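Long-range contacts in putative acetamidase/formamidase (Yersinia enterocolitica subsp. palearctica serotype O:3, PDB 5UBU), which probably hydrolyses non-peptide carbon-nitrogen bonds in linear amides and carries a pair of neighbouring sodium ions: residues Y166-G171 with I199-I204; M194-I199 with K308-N313; A221-G226 with T233-A238; M265-A270 with K318-A323. All blocks are in the same frame, centred on the assembly; numbering follows the deposited sequence.

Contact 1: residues Y166-G171 with I199-I204; sequences YKPHIG and IGPGSI
Ile170 and Ile199 are tied by the hydrogen bond that crosses this contact: Ile170 N donates a hydrogen bond to Ile199 O at 2.9 Å, nearly in line with the carbonyl bond. The receiving loop has its own polar fastening. Gly200 to Ser203 form a type II turn in which Gly200 O accepts Ser203 OG at 2.6 Å, in the carbonyl plane on a lone pair, and also a weak bond from Ser203 N. Pro201 suits the second turn position through its fixed phi, while Gly202 takes the third, where positive phi calls for glycine.

The remaining contacts are packing. Gly200 CA lies 3.8 Å from His169 CA, an approach that a residue without a side chain permits, since the missing CB would point at Pro168 O. The two proline rings cross at about a right angle, Pro168 CG standing 4.2 Å from Pro201 CD. The CB of His169 rests against Ile199 O, but chi1 of 63° sets CG between its own backbone N and carbonyl carbon, and the ring leads away from 199-204. There NE2 bonds Gln225 OE1 and the ring meets that of His222, a sodium ligand. Backbone bonding and apolar packing thus fix the main chain here, leaving the His169 side chain, about 7 Å from a sodium ion, to its bond with Gln225, consistent with a second-shell place beside His222.

Contact 2: residues M194-I199 with K308-N313; sequences MDVPDI and KVRLGN. With NA (sodium ion), chain H.
Arg310 reaches Asp198 through a chain that leaves with CG anti to its backbone N (chi1 167°) and then bends at chi2 and chi3; Asn313 instead sets CG between its backbone N and carbonyl carbon (chi1 85°), beside Met194. Arg310 and Asp198 meet tip to tip in a salt bridge, with NH1 2.7 Å from Asp198 OD1 although that hydrogen bond is bent and weak. Carboxylate and guanidinium planes are 26° apart, and the Pro197 ring stands over one guanidinium face, offset toward its rim, its CD also lying 4.0 Å from Arg310 CD. Proline and aspartate belong to a type I turn from Val196 to Ile199, closed by Ile199 N to Val196 O at 3.1 Å; the ring of Pro197 favours the phi needed at the second position.

Strand 308-313, outermost in its sheet within this chain, carries a classic beta bulge, Gly312 and Asn313 both facing Thr320. Gly312, having no side chain, lets Asp195 O and Val196 CG2 come close to its backbone. One residue on, Asn313 ND2 donates a straight bond to Met194 O at 3.1 Å, approaching from above the carbonyl plane, while its OD1 accepts from the backbone N of Val315 and Asp316. The CB of Asn313 packs 3.7 Å from Asp195 CB. Beyond that methylene the Asp195 carboxylate grips a sodium ion with both oxygens, OD1 at 2.3 Å and OD2 at 2.7 Å, alongside Asn193, Asp220 and a water.

Contact 3: residues A221-G226 with T233-A238; sequences AHACQG and TAVEFA. With NA (sodium ion), chain G.
His222 and Glu236 form a non-hydrogen-bonded antiparallel pair, flanked by Ala223 N to Val235 O at 3.0 Å and by a longer bond from Phe237 N to Ala221 O. The imidazole and carboxylate lie side by side, pointing the same way with planes 75° apart, and close on one sodium ion. His222 NE2 binds it at 2.3 Å, and Glu236 chelates it with both OE1 and OE2 at 2.2 Å. The bend of Glu236 at chi2 (-63°) carries CD round toward the ion. Ala234 serves twice: its CB sits over the centre of the His222 ring in a CH-pi contact, 3.6 Å from the centroid, and its N donates to Glu236 OE1 from above the carboxylate plane at 3.1 Å. On the other face of the strand pair Phe237 takes Ala223 CB over its ring, with Ala221 CB beside CE1. Farther along, Cys224 SG touches Val235 CG2 at 3.5 Å; both side chains also pack on Gln305 of the second subunit. Asp220 also binds this ion, and its other carboxylate oxygen goes to the second sodium, which makes this half of a carboxylate-bridged dinuclear metal site.

Contact 4: residues M265-A270 with K318-A323; sequences MSIGSA and KYTVGA
Ser269 OG and Thr320 OG1 share a hydrogen bond of 2.8 Å, in which either hydroxyl could be the donor. Each oxygen lies anti to its own carbonyl carbon (chi1 -63° and -57°), which lets the two meet across a non-hydrogen-bonded pair of an antiparallel ladder. The strands, 265-270 and 319-323, run at 158° to each other and are neighbours in the large mixed sheet. They are no simple hairpin, for two helices and strand 308-313 lie between them in sequence.

Three hydrogen-bonded pairs, Ser266 with Ala323, Gly268 with Val321 and Ala270 with Tyr319, each contribute two backbone bonds. Those of the first two pairs are straighter than the bonds between Ala270 and Tyr319.

On the face with the two hydroxyls, Ile267 CG2 packs against the methyl of Thr320, so threonine offers a polar and an apolar branch at once. Gly322, opposite Ile267, leaves room for the selenomethionine Met265, whose CG lies 3.8 Å and SE 3.9 Å from Gly322 CA. On the reverse face Tyr319, Val321 and Ala323 pack on helix 273-291, and Ser266 OG bonds to Asp283 of that helix.

At the end of the ladder the extended chain of Lys318 carries NZ to a salt bridge with Asp188. A water donating to Ser269 O at 2.7 Å also accepts from Lys318 NZ at 3.2 Å.

Overall arrangement
All four contacts are largely buried, but their chemistry follows their place. Contact 4 is regular sheet, held by a full backbone ladder; contacts 1 and 2 set a loop against a strand, contact 1 by one backbone bond and apolar packing, contact 2 by side-chain bonds and a salt bridge, and they share Ile199. Contacts 2 and 3 each supply ligands to one of the two sodium ions, join where Gln225 NE2 donates to Asp195 O, and touch the second subunit. Contact 1 backs the site, His169 O accepting from His222 N. Asp195 N bonds Gly171 O of contact 1, while Gly312 N bonds Thr320 O of contact 4, so contact 2 links the two large sheets. Contacts 3 and 4 do not touch.

Contact 1: residues Y166-G171 with I199-I204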
loop_
_atom_site.group_PDB
_atom_site.type_symbol
_atom_site.label_atom_id
_atom_site.label_comp_id
_atom_site.label_asym_id
_atom_site.label_seq_id
_atom_site.Cartn_x
_atom_site.Cartn_y
_atom_site.Cartn_z
ATOM N N TYR B 166 9.632 0.715 32.887
ATOM C CA TYR B 166 8.268 1.221 32.862
ATOM C C TYR B 166 8.259 2.563 32.129
ATOM O O TYR B 166 8.693 3.576 32.666
ATOM C CB TYR B 166 7.742 1.349 34.303
ATOM C CG TYR B 166 6.362 1.944 34.446
ATOM C CD1 TYR B 166 5.224 1.209 34.106
ATOM C CD2 TYR B 166 6.184 3.223 34.982
ATOM C CE1 TYR B 166 3.951 1.753 34.249
ATOM C CE2 TYR B 166 4.920 3.768 35.129
ATOM C CZ TYR B 166 3.811 3.032 34.759
ATOM O OH TYR B 166 2.559 3.573 34.897
ATOM N N LYS B 167 7.813 2.537 30.870
ATOM C CA LYS B 167 7.708 3.731 30.025
ATOM C C LYS B 167 6.248 3.838 29.603
ATOM O O LYS B 167 5.893 3.488 28.481
ATOM C CB LYS B 167 8.602 3.595 28.791
ATOM C CG LYS B 167 10.097 3.511 29.081
ATOM C CD LYS B 167 10.704 4.832 29.553
ATOM C CE LYS B 167 10.768 5.844 28.415
ATOM N NZ LYS B 167 11.590 5.332 27.265
ATOM N N PRO B 168 5.389 4.320 30.503
ATOM C CA PRO B 168 3.979 4.392 30.166
ATOM C C PRO B 168 3.613 5.495 29.174
ATOM O O PRO B 168 4.340 6.481 29.035
ATOM C CB PRO B 168 3.326 4.673 31.516
ATOM C CG PRO B 168 4.337 5.513 32.214
ATOM C CD PRO B 168 5.662 4.925 31.818
ATOM N N HIS B 169 2.499 5.287 28.478
ATOM C CA HIS B 169 1.975 6.256 27.517
ATOM C C HIS B 169 0.535 5.906 27.201
ATOM O O HIS B 169 0.094 4.773 27.414
ATOM C CB HIS B 169 2.788 6.280 26.228
ATOM C CG HIS B 169 2.759 4.992 25.473
ATOM N ND1 HIS B 169 3.626 3.956 25.751
ATOM C CD2 HIS B 169 1.982 4.570 24.447
ATOM C CE1 HIS B 169 3.377 2.946 24.939
ATOM N NE2 HIS B 169 2.386 3.292 24.133
ATOM N N ILE B 170 -0.187 6.892 26.686
ATOM C CA ILE B 170 -1.583 6.736 26.317
ATOM C C ILE B 170 -1.703 6.298 24.863
ATOM O O ILE B 170 -1.140 6.911 23.966
ATOM C CB ILE B 170 -2.351 8.055 26.553
ATOM C CG1 ILE B 170 -2.425 8.369 28.058
ATOM C CG2 ILE B 170 -3.755 7.995 25.967
ATOM C CD1 ILE B 170 -3.226 7.370 28.875
ATOM N N GLY B 171 -2.448 5.224 24.649
ATOM C CA GLY B 171 -2.667 4.682 23.318
ATOM C C GLY B 171 -3.764 5.422 22.581
ATOM O O GLY B 171 -3.635 5.671 21.389
ATOM N N ILE B 199 3.651 9.650 23.526
ATOM C CA ILE B 199 2.532 10.325 24.184
ATOM C C ILE B 199 2.373 9.824 25.626
ATOM O O ILE B 199 1.404 9.150 25.976
ATOM C CB ILE B 199 1.240 10.162 23.346
ATOM C CG1 ILE B 199 1.468 10.804 21.976
ATOM C CG2 ILE B 199 0.038 10.818 24.031
ATOM C CD1 ILE B 199 0.329 10.615 21.008
ATOM N N GLY B 200 3.355 10.172 26.453
ATOM C CA GLY B 200 3.367 9.789 27.866
ATOM C C GLY B 200 3.751 10.971 28.744
ATOM O O GLY B 200 3.746 12.120 28.288
ATOM N N PRO B 201 4.080 10.698 30.020
ATOM C CA PRO B 201 4.490 11.756 30.942
ATOM C C PRO B 201 5.571 12.624 30.329
ATOM O O PRO B 201 6.524 12.103 29.766
ATOM C CB PRO B 201 5.019 10.987 32.143
ATOM C CG PRO B 201 4.240 9.716 32.130
ATOM C CD PRO B 201 3.984 9.387 30.691
ATOM N N GLY B 202 5.393 13.937 30.415
ATOM C CA GLY B 202 6.343 14.891 29.851
ATOM C C GLY B 202 6.049 15.290 28.416
ATOM O O GLY B 202 6.874 15.951 27.788
ATOM N N SER B 203 4.878 14.901 27.896
ATOM C CA SER B 203 4.493 15.243 26.531
ATOM C C SER B 203 3.218 16.076 26.543
ATOM O O SER B 203 2.393 15.945 27.440
ATOM C CB SER B 203 4.243 13.984 25.698
ATOM O OG SER B 203 3.036 13.316 26.076
ATOM N N ILE B 204 3.072 16.920 25.525
ATOM C CA ILE B 204 1.900 17.767 25.348
ATOM C C ILE B 204 1.366 17.416 23.977
ATOM O O ILE B 204 2.075 17.581 22.997
ATOM C CB ILE B 204 2.244 19.273 25.366
ATOM C CG1 ILE B 204 3.006 19.649 26.640
ATOM C CG2 ILE B 204 0.969 20.105 25.248
ATOM C CD1 ILE B 204 3.498 21.093 26.668
#

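Contact 2: residues M194-I199 with K308-N313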
loop_
_atom_site.group_PDB
_atom_site.type_symbol
_atom_site.label_atom_id
_atom_site.label_comp_id
_atom_site.label_asym_id
_atom_site.label_seq_id
_atom_site.Cartn_x
_atom_site.Cartn_y
_atom_site.Cartn_z
HETATM N N MSE B 194 -3.823 5.967 18.354
HETATM C CA MSE B 194 -2.555 6.210 17.670
HETATM C C MSE B 194 -1.447 5.283 18.090
HETATM O O MSE B 194 -0.585 4.946 17.285
HETATM C CB MSE B 194 -2.106 7.640 17.963
HETATM C CG MSE B 194 -3.096 8.666 17.418
HETATM SE SE MSE B 194 -2.589 10.473 17.996
HETATM C CE MSE B 194 -2.989 10.343 19.917
ATOM N N ASP B 195 -1.451 4.877 19.355
ATOM C CA ASP B 195 -0.419 3.996 19.894
ATOM C C ASP B 195 0.993 4.511 19.560
ATOM O O ASP B 195 1.806 3.803 18.982
ATOM C CB ASP B 195 -0.613 2.559 19.397
ATOM C CG ASP B 195 -1.919 1.923 19.870
ATOM O OD1 ASP B 195 -2.482 2.338 20.909
ATOM O OD2 ASP B 195 -2.372 0.967 19.202
ATOM N N VAL B 196 1.249 5.769 19.907
ATOM C CA VAL B 196 2.547 6.402 19.701
ATOM C C VAL B 196 3.209 6.442 21.082
ATOM O O VAL B 196 2.737 7.168 21.960
ATOM C CB VAL B 196 2.404 7.828 19.118
ATOM C CG1 VAL B 196 3.749 8.547 19.090
ATOM C CG2 VAL B 196 1.807 7.769 17.722
ATOM N N PRO B 197 4.297 5.669 21.280
ATOM C CA PRO B 197 5.004 5.582 22.576
ATOM C C PRO B 197 5.394 6.902 23.228
ATOM O O PRO B 197 5.524 6.961 24.450
ATOM C CB PRO B 197 6.279 4.812 22.235
ATOM C CG PRO B 197 5.927 4.011 21.040
ATOM C CD PRO B 197 4.928 4.812 20.260
ATOM N N ASP B 198 5.574 7.940 22.421
ATOM C CA ASP B 198 5.988 9.264 22.913
ATOM C C ASP B 198 4.910 10.050 23.671
ATOM O O ASP B 198 5.229 11.001 24.383
ATOM C CB ASP B 198 6.478 10.095 21.733
ATOM C CG ASP B 198 7.623 9.442 21.003
ATOM O OD1 ASP B 198 8.768 9.502 21.482
ATOM O OD2 ASP B 198 7.380 8.908 19.916
ATOM N N ILE B 199 3.651 9.650 23.526
ATOM C CA ILE B 199 2.532 10.325 24.184
ATOM C C ILE B 199 2.373 9.824 25.626
ATOM O O ILE B 199 1.404 9.150 25.976
ATOM C CB ILE B 199 1.240 10.162 23.346
ATOM C CG1 ILE B 199 1.468 10.804 21.976
ATOM C CG2 ILE B 199 0.038 10.818 24.031
ATOM C CD1 ILE B 199 0.329 10.615 21.008
ATOM N N LYS B 308 13.174 12.817 11.786
ATOM C CA LYS B 308 13.125 11.553 12.519
ATOM C C LYS B 308 11.720 10.982 12.411
ATOM O O LYS B 308 10.744 11.716 12.434
ATOM C CB LYS B 308 13.499 11.696 14.001
ATOM C CG LYS B 308 14.913 12.156 14.353
ATOM C CD LYS B 308 15.978 11.505 13.503
ATOM C CE LYS B 308 17.360 11.926 13.982
ATOM N NZ LYS B 308 18.323 11.505 12.957
ATOM N N VAL B 309 11.606 9.667 12.256
ATOM C CA VAL B 309 10.292 9.048 12.146
ATOM C C VAL B 309 10.060 8.014 13.238
ATOM O O VAL B 309 10.950 7.219 13.564
ATOM C CB VAL B 309 10.078 8.405 10.758
ATOM C CG1 VAL B 309 8.836 7.512 10.719
ATOM C CG2 VAL B 309 9.972 9.489 9.707
ATOM N N ARG B 310 8.855 8.065 13.803
ATOM C CA ARG B 310 8.426 7.119 14.791
ATOM C C ARG B 310 7.261 6.332 14.267
ATOM O O ARG B 310 6.223 6.908 13.977
ATOM C CB ARG B 310 8.042 7.788 16.119
ATOM C CG ARG B 310 7.296 6.861 17.071
ATOM C CD ARG B 310 7.821 6.948 18.474
ATOM N NE ARG B 310 9.006 6.124 18.677
ATOM C CZ ARG B 310 9.811 6.187 19.738
ATOM N NH1 ARG B 310 9.635 7.081 20.707
ATOM N NH2 ARG B 310 10.861 5.356 19.795
ATOM N N LEU B 311 7.440 5.021 14.133
ATOM C CA LEU B 311 6.354 4.171 13.729
ATOM C C LEU B 311 5.563 3.906 15.020
ATOM O O LEU B 311 6.080 3.312 15.966
ATOM C CB LEU B 311 6.865 2.872 13.115
ATOM C CG LEU B 311 5.779 1.839 12.760
ATOM C CD1 LEU B 311 4.785 2.449 11.796
ATOM C CD2 LEU B 311 6.375 0.572 12.185
ATOM N N GLY B 312 4.328 4.392 15.061
ATOM C CA GLY B 312 3.456 4.202 16.212
ATOM C C GLY B 312 2.886 2.807 16.183
ATOM O O GLY B 312 3.440 1.897 16.798
ATOM N N ASN B 313 1.784 2.632 15.457
ATOM C CA ASN B 313 1.153 1.324 15.351
ATOM C C ASN B 313 1.122 0.919 13.901
ATOM O O ASN B 313 1.144 1.762 13.016
ATOM C CB ASN B 313 -0.280 1.363 15.927
ATOM C CG ASN B 313 -1.324 1.845 14.929
ATOM O OD1 ASN B 313 -1.691 1.118 14.005
ATOM N ND2 ASN B 313 -1.885 3.026 15.170
HETATM NA NA NA H . -4.171 0.870 21.227
HETATM O O HOH W 1 -4.071 -1.464 19.491
#

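Contact 3: residues A221-G226 with T233-A238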
loop_
_atom_site.group_PDB
_atom_site.type_symbol
_atom_site.label_atom_id
_atom_site.label_comp_id
_atom_site.label_asym_id
_atom_site.label_seq_id
_atom_site.Cartn_x
_atom_site.Cartn_y
_atom_site.Cartn_z
ATOM N N ALA B 221 -4.121 2.778 28.338
ATOM C CA ALA B 221 -2.797 3.054 28.862
ATOM C C ALA B 221 -1.882 1.856 28.581
ATOM O O ALA B 221 -2.326 0.702 28.646
ATOM C CB ALA B 221 -2.872 3.320 30.356
ATOM N N HIS B 222 -0.625 2.137 28.229
ATOM C CA HIS B 222 0.369 1.090 27.974
ATOM C C HIS B 222 1.535 1.257 28.928
ATOM O O HIS B 222 2.005 2.366 29.126
ATOM C CB HIS B 222 0.954 1.137 26.560
ATOM C CG HIS B 222 -0.030 0.888 25.471
ATOM N ND1 HIS B 222 0.069 1.493 24.242
ATOM C CD2 HIS B 222 -1.155 0.139 25.435
ATOM C CE1 HIS B 222 -0.927 1.084 23.475
ATOM N NE2 HIS B 222 -1.691 0.270 24.178
ATOM N N ALA B 223 2.004 0.157 29.510
ATOM C CA ALA B 223 3.152 0.201 30.425
ATOM C C ALA B 223 4.449 0.337 29.633
ATOM O O ALA B 223 5.465 0.760 30.167
ATOM C CB ALA B 223 3.192 -1.046 31.295
ATOM N N CYS B 224 4.387 -0.048 28.362
ATOM C CA CYS B 224 5.515 0.023 27.433
ATOM C C CYS B 224 4.987 -0.351 26.061
ATOM O O CYS B 224 3.887 -0.884 25.969
ATOM C CB CYS B 224 6.623 -0.948 27.859
ATOM S SG CYS B 224 6.041 -2.643 28.137
ATOM N N GLN B 225 5.745 -0.063 25.002
ATOM C CA GLN B 225 5.338 -0.427 23.636
ATOM C C GLN B 225 6.470 -0.289 22.636
ATOM O O GLN B 225 7.220 0.691 22.663
ATOM C CB GLN B 225 4.164 0.424 23.131
ATOM C CG GLN B 225 3.682 0.065 21.721
ATOM C CD GLN B 225 2.703 1.056 21.155
ATOM O OE1 GLN B 225 1.705 1.395 21.782
ATOM N NE2 GLN B 225 2.974 1.506 19.946
ATOM N N GLY B 226 6.546 -1.258 21.723
ATOM C CA GLY B 226 7.540 -1.235 20.670
ATOM C C GLY B 226 7.021 -0.439 19.475
ATOM O O GLY B 226 5.815 -0.165 19.359
ATOM N N THR B 233 -0.981 -5.911 20.432
ATOM C CA THR B 233 -1.129 -5.273 21.742
ATOM C C THR B 233 0.208 -4.996 22.414
ATOM O O THR B 233 1.202 -5.671 22.171
ATOM C CB THR B 233 -1.943 -6.159 22.730
ATOM O OG1 THR B 233 -1.181 -7.310 23.112
ATOM C CG2 THR B 233 -3.264 -6.606 22.127
ATOM N N ALA B 234 0.200 -3.995 23.279
ATOM C CA ALA B 234 1.356 -3.619 24.065
ATOM C C ALA B 234 1.082 -4.259 25.424
ATOM O O ALA B 234 0.403 -5.285 25.484
ATOM C CB ALA B 234 1.429 -2.109 24.178
ATOM N N VAL B 235 1.642 -3.704 26.498
ATOM C CA VAL B 235 1.345 -4.208 27.840
ATOM C C VAL B 235 0.193 -3.313 28.295
ATOM O O VAL B 235 0.404 -2.217 28.792
ATOM C CB VAL B 235 2.557 -4.168 28.800
ATOM C CG1 VAL B 235 2.129 -4.501 30.224
ATOM C CG2 VAL B 235 3.636 -5.138 28.321
ATOM N N GLU B 236 -1.026 -3.804 28.082
ATOM C CA GLU B 236 -2.252 -3.085 28.411
ATOM C C GLU B 236 -2.515 -3.097 29.915
ATOM O O GLU B 236 -2.467 -4.168 30.544
ATOM C CB GLU B 236 -3.438 -3.777 27.734
ATOM C CG GLU B 236 -3.275 -4.087 26.250
ATOM C CD GLU B 236 -3.118 -2.862 25.381
ATOM O OE1 GLU B 236 -2.618 -3.022 24.241
ATOM O OE2 GLU B 236 -3.490 -1.751 25.820
ATOM N N PHE B 237 -2.825 -1.936 30.499
ATOM C CA PHE B 237 -3.098 -1.883 31.942
ATOM C C PHE B 237 -4.049 -0.746 32.338
ATOM O O PHE B 237 -4.273 0.194 31.581
ATOM C CB PHE B 237 -1.780 -1.816 32.755
ATOM C CG PHE B 237 -1.137 -0.447 32.812
ATOM C CD1 PHE B 237 -0.705 0.195 31.671
ATOM C CD2 PHE B 237 -0.893 0.165 34.035
ATOM C CE1 PHE B 237 -0.100 1.448 31.742
ATOM C CE2 PHE B 237 -0.271 1.414 34.102
ATOM C CZ PHE B 237 0.128 2.046 32.951
ATOM N N ALA B 238 -4.627 -0.894 33.529
ATOM C CA ALA B 238 -5.521 0.079 34.116
ATOM C C ALA B 238 -4.600 1.075 34.822
ATOM O O ALA B 238 -3.685 0.656 35.538
ATOM C CB ALA B 238 -6.462 -0.595 35.097
HETATM NA NA NA G . -3.542 -1.059 23.683
HETATM O O HOH W 2 -5.955 1.939 30.777
#

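Contact 4: residues M265-A270 with K318-A323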
loop_
_atom_site.group_PDB
_atom_site.type_symbol
_atom_site.label_atom_id
_atom_site.label_comp_id
_atom_site.label_asym_id
_atom_site.label_seq_id
_atom_site.Cartn_x
_atom_site.Cartn_y
_atom_site.Cartn_z
HETATM N N MSE B 265 6.425 17.127 16.876
HETATM C CA MSE B 265 6.062 16.032 15.991
HETATM C C MSE B 265 4.694 16.165 15.408
HETATM O O MSE B 265 3.778 16.609 16.081
HETATM C CB MSE B 265 6.124 14.759 16.851
HETATM C CG MSE B 265 5.726 13.455 16.132
HETATM SE SE MSE B 265 5.245 12.025 17.428
HETATM C CE MSE B 265 7.085 11.546 17.893
ATOM N N SER B 266 4.558 15.800 14.136
ATOM C CA SER B 266 3.269 15.796 13.448
ATOM C C SER B 266 2.874 14.329 13.348
ATOM O O SER B 266 3.670 13.499 12.900
ATOM C CB SER B 266 3.360 16.426 12.068
ATOM O OG SER B 266 3.586 17.819 12.155
ATOM N N ILE B 267 1.649 14.014 13.758
ATOM C CA ILE B 267 1.164 12.636 13.774
ATOM C C ILE B 267 0.115 12.367 12.706
ATOM O O ILE B 267 -0.999 12.853 12.798
ATOM C CB ILE B 267 0.578 12.305 15.160
ATOM C CG1 ILE B 267 1.637 12.568 16.245
ATOM C CG2 ILE B 267 0.090 10.858 15.210
ATOM C CD1 ILE B 267 1.136 12.440 17.667
ATOM N N GLY B 268 0.481 11.576 11.707
ATOM C CA GLY B 268 -0.427 11.225 10.619
ATOM C C GLY B 268 -0.900 9.793 10.747
ATOM O O GLY B 268 -0.157 8.940 11.231
ATOM N N SER B 269 -2.125 9.519 10.305
ATOM C CA SER B 269 -2.677 8.167 10.374
ATOM C C SER B 269 -3.387 7.791 9.092
ATOM O O SER B 269 -4.233 8.535 8.619
ATOM C CB SER B 269 -3.642 8.036 11.556
ATOM O OG SER B 269 -2.975 8.236 12.779
ATOM N N ALA B 270 -3.051 6.620 8.550
ATOM C CA ALA B 270 -3.651 6.121 7.306
ATOM C C ALA B 270 -3.090 4.757 6.889
ATOM O O ALA B 270 -2.300 4.146 7.605
ATOM C CB ALA B 270 -3.405 7.130 6.180
ATOM N N LYS B 318 -6.069 1.909 10.903
ATOM C CA LYS B 318 -5.201 2.866 10.250
ATOM C C LYS B 318 -3.897 2.881 11.021
ATOM O O LYS B 318 -3.891 2.875 12.264
ATOM C CB LYS B 318 -5.796 4.266 10.225
ATOM C CG LYS B 318 -6.965 4.412 9.287
ATOM C CD LYS B 318 -7.434 5.840 9.205
ATOM C CE LYS B 318 -8.538 5.952 8.170
ATOM N NZ LYS B 318 -9.021 7.349 8.006
ATOM N N TYR B 319 -2.789 2.892 10.293
ATOM C CA TYR B 319 -1.484 2.920 10.921
ATOM C C TYR B 319 -1.174 4.354 11.298
ATOM O O TYR B 319 -1.729 5.271 10.723
ATOM C CB TYR B 319 -0.412 2.360 9.992
ATOM C CG TYR B 319 -0.777 1.039 9.347
ATOM C CD1 TYR B 319 -1.316 -0.002 10.101
ATOM C CD2 TYR B 319 -0.513 0.804 8.005
ATOM C CE1 TYR B 319 -1.628 -1.213 9.526
ATOM C CE2 TYR B 319 -0.827 -0.409 7.423
ATOM C CZ TYR B 319 -1.378 -1.415 8.189
ATOM O OH TYR B 319 -1.683 -2.620 7.617
ATOM N N THR B 320 -0.288 4.541 12.264
ATOM C CA THR B 320 0.070 5.869 12.731
ATOM C C THR B 320 1.581 6.062 12.751
ATOM O O THR B 320 2.315 5.213 13.234
ATOM C CB THR B 320 -0.510 6.117 14.129
ATOM O OG1 THR B 320 -1.934 5.948 14.088
ATOM C CG2 THR B 320 -0.177 7.524 14.618
ATOM N N VAL B 321 2.015 7.208 12.229
ATOM C CA VAL B 321 3.421 7.567 12.108
ATOM C C VAL B 321 3.636 9.000 12.577
ATOM O O VAL B 321 2.828 9.877 12.278
ATOM C CB VAL B 321 3.854 7.485 10.627
ATOM C CG1 VAL B 321 5.305 7.931 10.456
ATOM C CG2 VAL B 321 3.649 6.074 10.080
ATOM N N GLY B 322 4.734 9.234 13.287
ATOM C CA GLY B 322 5.076 10.567 13.773
ATOM C C GLY B 322 6.339 11.075 13.091
ATOM O O GLY B 322 7.341 10.371 13.065
ATOM N N ALA B 323 6.288 12.276 12.516
ATOM C CA ALA B 323 7.452 12.894 11.868
ATOM C C ALA B 323 7.980 13.957 12.826
ATOM O O ALA B 323 7.270 14.892 13.159
ATOM C CB ALA B 323 7.061 13.515 10.539
HETATM O O HOH W 3 -6.439 9.063 7.223
#